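Local atomic coordinates of Lysine/ornithine decarboxylase (PDB entry 5GJO), a protein that decarboxylates L-lysine and L-ornithine to cadaverine and putrescine with similar efficiency, using pyridoxal 5'-phosphate as cofactor. Residues L163-A166 and A167-G171. The protein carries 2 engineered substitutions. Residues are numbered along the deposited sequence; the frame is centred on the assembly and turned at random.
Sequences LLKA and AQDAG
Lys165 reaches forward to Gln168 over the last turn of helix 160-169, which a Schellman motif closes. The helix connects parallel strands 133-137 and 173-178 in the pyridoxal phosphate-binding barrel. Four successive carbonyls of 163-166 each accept an amide proton from four residues on. Gln168 N to Leu164 O is the shortest and straightest of these bonds, 2.8 Å with 173° at the hydrogen. Ala170 N to Ala166 O, at 3.0 Å, is more bent, 143°, as the chain leaves helical geometry at Ala170. Ala170 N also makes a weak bond to Ala167 O. Gly171, with positive phi, is the C-prime residue. Gly171 N bonds to Gln168 O at 2.9 Å, and Leu172 N turns back to Ala167 O. Leu163, Leu164 and Ala167 face inward, and all three touch Val136 or Val134 of strand 133-137. Ala166 and Ala170 lie against Ile122 of helix 122-128. The Asp169 carboxylate folds back beside its own backbone N (chi1 -69°), near Lys165 O. Asp169 OD1 remains 5.3 Å from Lys165 NZ, so the opposite charges do not touch. Lys165 bends at chi2, which brings its ammonium back to the extended Gln168 chain. Lys165 NZ donates a rather long hydrogen bond of 3.3 Å to Gln168 OE1, arriving nearly in line with the C=O bond.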
loop_
_atom_site.group_PDB
_atom_site.type_symbol
_atom_site.label_atom_id
_atom_site.label_comp_id
_atom_site.label_asym_id
_atom_site.label_seq_id
_atom_site.Cartn_x
_atom_site.Cartn_y
_atom_site.Cartn_z
ATOM N N LEU A 163 -6.108 6.961 -34.619
ATOM C CA LEU A 163 -4.910 6.846 -33.849
ATOM C C LEU A 163 -3.820 5.943 -34.495
ATOM O O LEU A 163 -2.631 6.310 -34.438
ATOM C CB LEU A 163 -5.240 6.348 -32.397
ATOM C CG LEU A 163 -5.831 7.419 -31.523
ATOM C CD1 LEU A 163 -6.524 6.724 -30.319
ATOM C CD2 LEU A 163 -4.784 8.404 -31.009
ATOM N N LEU A 164 -4.220 4.807 -35.039
ATOM C CA LEU A 164 -3.287 3.946 -35.705
ATOM C C LEU A 164 -2.664 4.693 -36.939
ATOM O O LEU A 164 -1.468 4.613 -37.177
ATOM C CB LEU A 164 -3.941 2.696 -36.144
ATOM C CG LEU A 164 -4.247 1.650 -35.035
ATOM C CD1 LEU A 164 -5.016 0.476 -35.569
ATOM C CD2 LEU A 164 -2.931 1.191 -34.384
ATOM N N LYS A 165 -3.509 5.397 -37.696
ATOM C CA LYS A 165 -3.016 6.155 -38.866
ATOM C C LYS A 165 -2.054 7.238 -38.408
ATOM O O LYS A 165 -1.011 7.388 -39.027
ATOM C CB LYS A 165 -4.187 6.612 -39.751
ATOM C CG LYS A 165 -3.841 7.264 -41.081
ATOM C CD LYS A 165 -3.074 6.320 -41.985
ATOM C CE LYS A 165 -3.041 6.749 -43.443
ATOM N NZ LYS A 165 -2.839 5.452 -44.169
ATOM N N ALA A 166 -2.303 7.972 -37.300
ATOM C CA ALA A 166 -1.349 8.956 -36.794
ATOM C C ALA A 166 -0.044 8.326 -36.324
ATOM O O ALA A 166 1.082 8.918 -36.402
ATOM C CB ALA A 166 -1.964 9.808 -35.688
ATOM N N ALA A 167 -0.159 7.167 -35.669
ATOM C CA ALA A 167 1.045 6.505 -35.234
ATOM C C ALA A 167 1.867 6.096 -36.461
ATOM O O ALA A 167 3.083 6.260 -36.442
ATOM C CB ALA A 167 0.717 5.213 -34.453
ATOM N N GLN A 168 1.215 5.488 -37.449
ATOM C CA GLN A 168 1.853 5.161 -38.762
ATOM C C GLN A 168 2.526 6.390 -39.375
ATOM O O GLN A 168 3.704 6.360 -39.768
ATOM C CB GLN A 168 0.878 4.532 -39.733
ATOM C CG GLN A 168 1.500 3.991 -41.061
ATOM C CD GLN A 168 0.492 3.391 -41.991
ATOM O OE1 GLN A 168 -0.251 4.117 -42.682
ATOM N NE2 GLN A 168 0.431 2.111 -42.034
ATOM N N ASP A 169 1.815 7.499 -39.409
ATOM C CA ASP A 169 2.443 8.761 -39.862
ATOM C C ASP A 169 3.694 9.154 -39.100
ATOM O O ASP A 169 4.600 9.775 -39.687
ATOM C CB ASP A 169 1.407 9.918 -39.864
ATOM C CG ASP A 169 0.338 9.749 -40.941
ATOM O OD1 ASP A 169 0.445 8.865 -41.833
ATOM O OD2 ASP A 169 -0.665 10.467 -40.878
ATOM N N ALA A 170 3.765 8.861 -37.795
ATOM C CA ALA A 170 4.941 9.123 -37.052
ATOM C C ALA A 170 6.041 8.023 -37.129
ATOM O O ALA A 170 6.989 8.084 -36.357
ATOM C CB ALA A 170 4.605 9.452 -35.603
ATOM N N GLY A 171 5.860 7.018 -37.964
ATOM C CA GLY A 171 6.875 5.989 -38.233
ATOM C C GLY A 171 6.777 4.769 -37.355
ATOM O O GLY A 171 7.613 3.868 -37.427
#